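Side-chain contacts in arylalkylamine N-Acetyltransferase 2 (Aedes aegypti, PDB 4FD5), which probably transfers acyl groups from CoA thioesters to arylalkylamines such as dopamine and serotonin, as a GNAT-family N-acetyltransferase: residues I119-Q124 with D128-I133; M167-T172 with L183-K188; T194-E199 with Q203-D208. All coordinates share one frame; numbering follows the deposited sequence.

Contact 1 (I119-Q124 with D128-I133); sequences INLFKQ and DKIFEI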
loop_
_atom_site.group_PDB
_atom_site.type_symbol
_atom_site.label_atom_id
_atom_site.label_comp_id
_atom_site.label_asym_id
_atom_site.label_seq_id
_atom_site.Cartn_x
_atom_site.Cartn_y
_atom_site.Cartn_z
ATOM N N ILE A 119 9.005 5.631 14.063
ATOM C CA ILE A 119 9.377 6.852 13.360
ATOM C C ILE A 119 8.243 7.874 13.425
ATOM O O ILE A 119 7.090 7.521 13.628
ATOM C CB ILE A 119 9.715 6.583 11.872
ATOM C CG1 ILE A 119 8.500 5.991 11.147
ATOM C CG2 ILE A 119 10.958 5.702 11.744
ATOM C CD1 ILE A 119 8.774 5.563 9.717
ATOM N N ASN A 120 8.583 9.145 13.242
ATOM C CA ASN A 120 7.574 10.196 13.136
ATOM C C ASN A 120 7.975 11.106 11.984
ATOM O O ASN A 120 8.813 11.990 12.141
ATOM C CB ASN A 120 7.479 10.979 14.443
ATOM C CG ASN A 120 6.348 11.991 14.440
ATOM O OD1 ASN A 120 5.844 12.377 13.385
ATOM N ND2 ASN A 120 5.943 12.428 15.628
ATOM N N LEU A 121 7.396 10.872 10.811
ATOM C CA LEU A 121 7.820 11.616 9.630
ATOM C C LEU A 121 7.291 13.038 9.661
ATOM O O LEU A 121 7.901 13.945 9.076
ATOM C CB LEU A 121 7.375 10.907 8.348
ATOM C CG LEU A 121 8.244 9.719 7.901
ATOM C CD1 LEU A 121 8.669 8.862 9.065
ATOM C CD2 LEU A 121 7.518 8.879 6.841
ATOM N N PHE A 122 6.161 13.232 10.340
ATOM C CA PHE A 122 5.582 14.569 10.447
ATOM C C PHE A 122 6.568 15.485 11.154
ATOM O O PHE A 122 6.802 16.615 10.731
ATOM C CB PHE A 122 4.255 14.535 11.201
ATOM C CG PHE A 122 3.192 13.730 10.509
ATOM C CD1 PHE A 122 2.891 12.447 10.932
ATOM C CD2 PHE A 122 2.503 14.254 9.421
ATOM C CE1 PHE A 122 1.915 11.704 10.295
ATOM C CE2 PHE A 122 1.532 13.515 8.781
ATOM C CZ PHE A 122 1.232 12.238 9.217
ATOM N N LYS A 123 7.153 14.982 12.231
ATOM C CA LYS A 123 8.147 15.748 12.960
ATOM C C LYS A 123 9.444 15.873 12.178
ATOM O O LYS A 123 10.012 16.958 12.062
ATOM C CB LYS A 123 8.413 15.101 14.317
ATOM C CG LYS A 123 7.493 15.577 15.435
ATOM C CD LYS A 123 6.012 15.384 15.100
ATOM C CE LYS A 123 5.114 15.820 16.249
ATOM N NZ LYS A 123 3.803 15.124 16.157
ATOM N N GLN A 124 9.909 14.761 11.625
ATOM C CA GLN A 124 11.182 14.750 10.915
ATOM C C GLN A 124 11.225 15.774 9.793
ATOM O O GLN A 124 12.249 16.424 9.594
ATOM C CB GLN A 124 11.505 13.352 10.373
ATOM C CG GLN A 124 12.898 13.231 9.776
ATOM C CD GLN A 124 13.279 11.793 9.459
ATOM O OE1 GLN A 124 12.672 10.851 9.968
ATOM N NE2 GLN A 124 14.290 11.623 8.615
ATOM N N ASP A 128 2.328 18.675 8.037
ATOM C CA ASP A 128 1.070 18.362 8.708
ATOM C C ASP A 128 0.278 17.294 7.965
ATOM O O ASP A 128 -0.773 16.846 8.427
ATOM C CB ASP A 128 0.211 19.623 8.883
ATOM C CG ASP A 128 0.067 20.418 7.605
ATOM O OD1 ASP A 128 0.125 19.816 6.509
ATOM O OD2 ASP A 128 -0.106 21.654 7.691
ATOM N N LYS A 129 0.787 16.890 6.806
ATOM C CA LYS A 129 0.132 15.855 6.019
ATOM C C LYS A 129 1.163 15.140 5.157
ATOM O O LYS A 129 2.189 15.716 4.784
ATOM C CB LYS A 129 -1.017 16.427 5.171
ATOM C CG LYS A 129 -0.586 17.245 3.963
ATOM C CD LYS A 129 -1.797 17.796 3.200
ATOM C CE LYS A 129 -1.377 18.449 1.881
ATOM N NZ LYS A 129 -2.486 19.175 1.176
ATOM N N ILE A 130 0.896 13.867 4.884
ATOM C CA ILE A 130 1.807 13.031 4.102
ATOM C C ILE A 130 1.014 12.221 3.092
ATOM O O ILE A 130 -0.073 11.733 3.388
ATOM C CB ILE A 130 2.613 12.086 5.014
ATOM C CG1 ILE A 130 3.648 12.892 5.810
ATOM C CG2 ILE A 130 3.319 10.987 4.193
ATOM C CD1 ILE A 130 4.460 12.065 6.805
ATOM N N PHE A 131 1.586 12.059 1.902
ATOM C CA PHE A 131 0.942 11.329 0.816
ATOM C C PHE A 131 1.409 9.874 0.874
ATOM O O PHE A 131 2.597 9.600 0.676
ATOM C CB PHE A 131 1.358 11.986 -0.501
ATOM C CG PHE A 131 0.607 11.500 -1.715
ATOM C CD1 PHE A 131 0.955 10.313 -2.337
ATOM C CD2 PHE A 131 -0.394 12.279 -2.280
ATOM C CE1 PHE A 131 0.278 9.874 -3.488
ATOM C CE2 PHE A 131 -1.075 11.861 -3.433
ATOM C CZ PHE A 131 -0.739 10.657 -4.043
ATOM N N GLU A 132 0.479 8.951 1.147
ATOM C CA GLU A 132 0.837 7.548 1.372
ATOM C C GLU A 132 0.440 6.620 0.222
ATOM O O GLU A 132 -0.742 6.508 -0.124
ATOM C CB GLU A 132 0.230 7.037 2.695
ATOM C CG GLU A 132 0.743 5.653 3.090
ATOM C CD GLU A 132 0.076 5.100 4.342
ATOM O OE1 GLU A 132 -1.067 5.515 4.675
ATOM O OE2 GLU A 132 0.703 4.224 4.985
ATOM N N ILE A 133 1.428 5.932 -0.352
ATOM C CA ILE A 133 1.160 4.928 -1.375
ATOM C C ILE A 133 0.811 3.647 -0.628
ATOM O O ILE A 133 1.633 3.108 0.113
ATOM C CB ILE A 133 2.391 4.681 -2.271
ATOM C CG1 ILE A 133 2.826 5.957 -2.976
ATOM C CG2 ILE A 133 2.097 3.606 -3.324
ATOM C CD1 ILE A 133 4.304 5.948 -3.367
#
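Asp128 meets the ring of Phe122 through its backbone: its carbonyl carbon lies 4.0 Å from Phe122 CD2, while its CB is directed away from the helix. The CA atoms of these two residues are the nearest pair between the segments, 6.1 Å apart, so the chain returns close to the helix start before it enters the strand. Lys129 follows with its CA at the ring edge, near the ring plane and 3.9 Å from Phe122 CE2; its CB points away, and the side chain makes a cation-pi contact with Phe164. Ile130 carries most of the apolar contact. Its CG1 is anti to the carbonyl carbon (chi1 -72°) and the chain continues extended, which brings CD1 over one face of the Phe122 ring, 3.9 Å from the centroid and 14° off the normal, a CH-pi contact. Ile130 CD1 also presses on Leu121 CB at 3.5 Å, tighter than usual for two carbons, so it sits in the corner formed by Leu121 CB and the face of the Phe122 ring. From Phe131 on, the strand turns its contacts to other elements: Phe131 packs on helix 147-161 and edge-to-face on Phe164. On the helix side, Asn120 is the N-cap: its OD1 accepts from Lys123 N at 3.1 Å, although the donor stands well above the carbonyl plane. Leu121 and Ile130 also both touch Lys168 of the next strand. The result is a short, N-capped helix laid by a tight connection against the start of strand 129-138, a central strand of the mixed sheet of the GNAT fold.

Contact 2 (M167-T172 with L183-K188); sequences MKTDAT and LGFITK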
loop_
_atom_site.group_PDB
_atom_site.type_symbol
_atom_site.label_atom_id
_atom_site.label_comp_id
_atom_site.label_asym_id
_atom_site.label_seq_id
_atom_site.Cartn_x
_atom_site.Cartn_y
_atom_site.Cartn_z
ATOM N N MET A 167 6.166 11.959 0.632
ATOM C CA MET A 167 5.447 10.729 0.323
ATOM C C MET A 167 6.004 9.585 1.154
ATOM O O MET A 167 7.178 9.594 1.520
ATOM C CB MET A 167 5.589 10.370 -1.154
ATOM C CG MET A 167 5.137 11.441 -2.147
ATOM S SD MET A 167 5.422 10.938 -3.850
ATOM C CE MET A 167 3.999 9.890 -4.164
ATOM N N LYS A 168 5.159 8.591 1.414
ATOM C CA LYS A 168 5.510 7.494 2.317
ATOM C C LYS A 168 4.899 6.219 1.784
ATOM O O LYS A 168 3.819 6.254 1.206
ATOM C CB LYS A 168 4.940 7.800 3.713
ATOM C CG LYS A 168 4.985 6.663 4.735
ATOM C CD LYS A 168 4.253 7.089 6.015
ATOM C CE LYS A 168 4.408 6.068 7.146
ATOM N NZ LYS A 168 3.494 4.909 6.986
ATOM N N THR A 169 5.577 5.086 1.962
ATOM C CA THR A 169 4.942 3.806 1.671
ATOM C C THR A 169 5.434 2.743 2.653
ATOM O O THR A 169 6.615 2.718 3.005
ATOM C CB THR A 169 5.165 3.363 0.200
ATOM O OG1 THR A 169 4.320 2.249 -0.115
ATOM C CG2 THR A 169 6.615 2.960 -0.035
ATOM N N ASP A 170 4.527 1.879 3.101
ATOM C CA ASP A 170 4.901 0.771 3.965
ATOM C C ASP A 170 4.939 -0.462 3.066
ATOM O O ASP A 170 3.932 -1.143 2.869
ATOM C CB ASP A 170 3.901 0.618 5.125
ATOM C CG ASP A 170 3.808 1.876 6.002
ATOM O OD1 ASP A 170 4.609 2.824 5.805
ATOM O OD2 ASP A 170 2.916 1.927 6.877
ATOM N N ALA A 171 6.118 -0.712 2.508
ATOM C CA ALA A 171 6.305 -1.646 1.430
ATOM C C ALA A 171 6.613 -3.013 1.994
ATOM O O ALA A 171 7.664 -3.220 2.595
ATOM C CB ALA A 171 7.431 -1.181 0.537
ATOM N N THR A 172 5.677 -3.933 1.809
ATOM C CA THR A 172 5.809 -5.267 2.386
ATOM C C THR A 172 6.523 -6.222 1.459
ATOM O O THR A 172 6.986 -7.272 1.904
ATOM C CB THR A 172 4.427 -5.866 2.713
ATOM O OG1 THR A 172 3.653 -5.961 1.508
ATOM C CG2 THR A 172 3.696 -4.987 3.713
ATOM N N LEU A 183 12.938 5.247 -7.594
ATOM C CA LEU A 183 12.417 6.615 -7.688
ATOM C C LEU A 183 12.808 7.548 -6.526
ATOM O O LEU A 183 12.204 8.609 -6.335
ATOM C CB LEU A 183 10.896 6.570 -7.836
ATOM C CG LEU A 183 10.423 5.917 -9.124
ATOM C CD1 LEU A 183 8.919 5.634 -9.077
ATOM C CD2 LEU A 183 10.781 6.808 -10.303
ATOM N N GLY A 184 13.820 7.151 -5.754
ATOM C CA GLY A 184 14.375 8.017 -4.732
ATOM C C GLY A 184 13.814 7.862 -3.329
ATOM O O GLY A 184 14.148 8.650 -2.446
ATOM N N PHE A 185 12.960 6.867 -3.108
ATOM C CA PHE A 185 12.495 6.607 -1.749
ATOM C C PHE A 185 13.621 6.006 -0.921
ATOM O O PHE A 185 14.425 5.218 -1.434
ATOM C CB PHE A 185 11.272 5.683 -1.748
ATOM C CG PHE A 185 9.986 6.364 -2.143
ATOM C CD1 PHE A 185 9.817 6.874 -3.421
ATOM C CD2 PHE A 185 8.944 6.485 -1.235
ATOM C CE1 PHE A 185 8.621 7.503 -3.793
ATOM C CE2 PHE A 185 7.748 7.112 -1.595
ATOM C CZ PHE A 185 7.583 7.607 -2.878
ATOM N N ILE A 186 13.657 6.397 0.352
ATOM C CA ILE A 186 14.688 5.999 1.305
ATOM C C ILE A 186 14.040 5.195 2.420
ATOM O O ILE A 186 12.961 5.552 2.903
ATOM C CB ILE A 186 15.326 7.258 1.944
ATOM C CG1 ILE A 186 15.945 8.146 0.864
ATOM C CG2 ILE A 186 16.341 6.880 3.022
ATOM C CD1 ILE A 186 16.849 7.401 -0.064
ATOM N N THR A 187 14.715 4.136 2.857
ATOM C CA THR A 187 14.202 3.317 3.956
ATOM C C THR A 187 14.428 4.004 5.305
ATOM O O THR A 187 15.561 4.370 5.645
ATOM C CB THR A 187 14.853 1.909 3.945
ATOM O OG1 THR A 187 14.538 1.262 2.707
ATOM C CG2 THR A 187 14.356 1.059 5.097
ATOM N N LYS A 188 13.342 4.193 6.049
ATOM C CA LYS A 188 13.390 4.814 7.363
ATOM C C LYS A 188 13.295 3.760 8.456
ATOM O O LYS A 188 13.832 3.953 9.551
ATOM C CB LYS A 188 12.266 5.840 7.525
ATOM C CG LYS A 188 12.294 6.938 6.477
ATOM C CD LYS A 188 13.689 7.550 6.377
ATOM C CE LYS A 188 13.711 8.987 6.878
ATOM N NZ LYS A 188 15.103 9.529 6.908
#
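Met167 and Phe185 make the principal side-chain contact between strand 166-171 and the segment that follows helix 174-182. Starting at the root of the methionine, Met167 CB lies 3.8 Å from Phe185 CZ and almost as close to CE2, in an oblique position relative to the ring. With CG anti to the carbonyl carbon (chi1 -57°), the chain runs on past the end of the phenyl group, and Met167 SD arrives 4.1 Å from Phe185 CZ. Met167 SD is 5.3 Å from the Phe185 ring centroid and 70° off its normal, so this Met-aromatic contact is oblique. A bend at chi3 (81°) then takes CE away toward Phe131. The ring comes from a helix-to-strand junction of the GNAT fold: Gly184, at positive phi, is the C-prime residue of a Schellman motif that ends helix 174-182, and the chain carries on into edge strand 186-192. Further along the ring, Lys168 N sits at the edge, near the ring plane and 4.2 Å from Phe185 CE2. Thr169 CG2 adds a looser contact with Phe185 CD2 at 4.4 Å, while its OG1 hydrogen-bonds to Ile133 O. Phe185 also touches Ile133 of strand 129-138 and Val180 of helix 174-182.

Contact 3 (T194-E199 with Q203-D208); sequences TDYLDE and QIFVVD
Tyr196 and Ile204 meet through one backbone bond and one side-chain contact. Ile204 N donates to Tyr196 O at 3.2 Å, with an N-H...O angle of 175°. The Ile204 methyl CD1 approaches the tyrosine ring obliquely, 3.6 Å from Tyr196 CE2; the ring is swung there with CG anti to the backbone N (chi1 -177°). Phe205 comes alongside, the two aromatic side chains pointing the same way, and its CE2 lies near the plane of the tyrosine ring at the edge, 3.9 Å from Tyr196 CE2. On the other flank of Ile204, CG1 packs on Asp198 CB at 3.9 Å. The backbones form a single beta bridge between Leu197 and Gln203, in a hairpin-like excursion of the loop joining strands 186-192 and 213-220. Leu197 CD2 folds back over this bridge to lie 3.6 Å from Gln203 CA. The amide of Gln203 runs beside Thr194, and its NE2 donates to Phe205 O at 2.8 Å, tying the glutamine to its own segment. A water accepts from Phe205 N at 2.7 Å and lies 2.8 Å from Tyr196 O, to which it can donate, though other acceptors compete. Farther out, Tyr196 OH is hydrogen-bonded to Glu114 and Asp198 OD1 accepts from Glu202 N, a bond that spans the turn between the two segments. Leu111 of helix 103-116 touches both aromatics, and Leu36 and Ala39 of helix 35-39 pack on Phe205.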
loop_
_atom_site.group_PDB
_atom_site.type_symbol
_atom_site.label_atom_id
_atom_site.label_comp_id
_atom_site.label_asym_id
_atom_site.label_seq_id
_atom_site.Cartn_x
_atom_site.Cartn_y
_atom_site.Cartn_z
ATOM N N THR A 194 11.742 -13.060 9.025
ATOM C CA THR A 194 12.249 -14.220 9.752
ATOM C C THR A 194 12.597 -13.890 11.197
ATOM O O THR A 194 12.807 -14.795 12.005
ATOM C CB THR A 194 13.467 -14.860 9.063
ATOM O OG1 THR A 194 14.446 -13.855 8.783
ATOM C CG2 THR A 194 13.056 -15.537 7.768
ATOM N N ASP A 195 12.654 -12.601 11.529
ATOM C CA ASP A 195 13.016 -12.174 12.881
ATOM C C ASP A 195 11.799 -11.749 13.698
ATOM O O ASP A 195 11.931 -11.366 14.856
ATOM C CB ASP A 195 14.006 -11.001 12.839
ATOM C CG ASP A 195 15.309 -11.345 12.143
ATOM O OD1 ASP A 195 15.733 -12.521 12.164
ATOM O OD2 ASP A 195 15.915 -10.419 11.568
ATOM N N TYR A 196 10.616 -11.797 13.092
ATOM C CA TYR A 196 9.414 -11.310 13.760
ATOM C C TYR A 196 8.606 -12.496 14.289
ATOM O O TYR A 196 7.904 -13.157 13.524
ATOM C CB TYR A 196 8.597 -10.459 12.780
ATOM C CG TYR A 196 7.357 -9.825 13.368
ATOM C CD1 TYR A 196 7.443 -8.941 14.432
ATOM C CD2 TYR A 196 6.091 -10.107 12.849
ATOM C CE1 TYR A 196 6.315 -8.360 14.972
ATOM C CE2 TYR A 196 4.952 -9.519 13.376
ATOM C CZ TYR A 196 5.070 -8.650 14.440
ATOM O OH TYR A 196 3.952 -8.060 14.981
ATOM N N LEU A 197 8.722 -12.753 15.596
ATOM C CA LEU A 197 8.167 -13.962 16.236
ATOM C C LEU A 197 7.134 -13.649 17.333
ATOM O O LEU A 197 7.202 -12.601 17.975
ATOM C CB LEU A 197 9.308 -14.804 16.832
ATOM C CG LEU A 197 10.605 -14.931 16.023
ATOM C CD1 LEU A 197 11.655 -15.725 16.807
ATOM C CD2 LEU A 197 10.378 -15.566 14.652
ATOM N N ASP A 198 6.191 -14.568 17.565
ATOM C CA ASP A 198 5.136 -14.372 18.577
ATOM C C ASP A 198 5.603 -14.666 20.003
ATOM O O ASP A 198 6.754 -15.044 20.210
ATOM C CB ASP A 198 3.901 -15.223 18.258
ATOM C CG ASP A 198 4.240 -16.676 17.960
ATOM O OD1 ASP A 198 5.333 -17.150 18.345
ATOM O OD2 ASP A 198 3.394 -17.357 17.335
ATOM N N GLU A 199 4.702 -14.489 20.977
ATOM C CA GLU A 199 5.025 -14.747 22.387
ATOM C C GLU A 199 5.206 -16.236 22.663
ATOM O O GLU A 199 5.507 -16.628 23.790
ATOM C CB GLU A 199 3.978 -14.152 23.336
ATOM C CG GLU A 199 4.133 -12.650 23.552
ATOM C CD GLU A 199 3.106 -12.067 24.513
ATOM O OE1 GLU A 199 2.086 -12.734 24.784
ATOM O OE2 GLU A 199 3.311 -10.930 24.993
ATOM N N GLN A 203 7.608 -17.901 13.853
ATOM C CA GLN A 203 7.482 -16.834 12.862
ATOM C C GLN A 203 6.022 -16.498 12.607
ATOM O O GLN A 203 5.231 -17.389 12.289
ATOM C CB GLN A 203 8.127 -17.286 11.565
ATOM C CG GLN A 203 8.841 -16.192 10.827
ATOM C CD GLN A 203 9.553 -16.680 9.587
ATOM O OE1 GLN A 203 10.392 -17.575 9.642
ATOM N NE2 GLN A 203 9.218 -16.087 8.451
ATOM N N ILE A 204 5.660 -15.220 12.722
ATOM C CA ILE A 204 4.271 -14.810 12.545
ATOM C C ILE A 204 3.899 -14.807 11.064
ATOM O O ILE A 204 2.795 -15.225 10.690
ATOM C CB ILE A 204 3.979 -13.435 13.198
ATOM C CG1 ILE A 204 4.074 -13.545 14.735
ATOM C CG2 ILE A 204 2.608 -12.923 12.779
ATOM C CD1 ILE A 204 3.967 -12.214 15.470
ATOM N N PHE A 205 4.828 -14.340 10.232
ATOM C CA PHE A 205 4.637 -14.324 8.784
ATOM C C PHE A 205 5.720 -15.136 8.098
ATOM O O PHE A 205 6.869 -14.708 8.023
ATOM C CB PHE A 205 4.670 -12.889 8.232
ATOM C CG PHE A 205 3.584 -12.013 8.767
ATOM C CD1 PHE A 205 2.274 -12.197 8.358
ATOM C CD2 PHE A 205 3.870 -11.011 9.674
ATOM C CE1 PHE A 205 1.265 -11.391 8.852
ATOM C CE2 PHE A 205 2.860 -10.199 10.177
ATOM C CZ PHE A 205 1.561 -10.395 9.769
ATOM N N VAL A 206 5.347 -16.303 7.593
ATOM C CA VAL A 206 6.244 -17.073 6.758
ATOM C C VAL A 206 5.908 -16.678 5.333
ATOM O O VAL A 206 4.864 -17.061 4.811
ATOM C CB VAL A 206 6.049 -18.594 6.946
ATOM C CG1 VAL A 206 6.933 -19.379 5.965
ATOM C CG2 VAL A 206 6.345 -18.995 8.380
ATOM N N VAL A 207 6.783 -15.882 4.727
ATOM C CA VAL A 207 6.500 -15.280 3.425
ATOM C C VAL A 207 7.284 -15.935 2.295
ATOM O O VAL A 207 8.431 -16.354 2.471
ATOM C CB VAL A 207 6.810 -13.765 3.422
ATOM C CG1 VAL A 207 6.134 -13.081 4.593
ATOM C CG2 VAL A 207 8.309 -13.530 3.463
ATOM N N ASP A 208 6.662 -16.007 1.123
ATOM C CA ASP A 208 7.298 -16.625 -0.027
ATOM C C ASP A 208 8.430 -15.761 -0.548
ATOM O O ASP A 208 8.374 -14.535 -0.464
ATOM C CB ASP A 208 6.284 -16.872 -1.146
ATOM C CG ASP A 208 5.259 -17.922 -0.783
ATOM O OD1 ASP A 208 5.447 -18.611 0.241
ATOM O OD2 ASP A 208 4.268 -18.072 -1.528
HETATM O O HOH W 1 7.119 -12.971 10.888
#

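Contacts 1 and 2 share one sheet, through its neighbouring strands 129-138 and 166-171, and their centres are 11 Å apart. They touch directly: Phe131 O and Lys168 N are 2.9 Å apart, a probable backbone hydrogen bond, and Phe131 CD1 packs on Met167 CE at 3.6 Å. Contact 3 stands apart near the surface, in the loop after strand 186-192, with its centre about 22 Å from that of contact 2 and about 27 Å from that of contact 1. Its nearest atoms are about 6 Å from contact 2 and about 14 Å from contact 1. In sequence the three contacts follow one another without overlap.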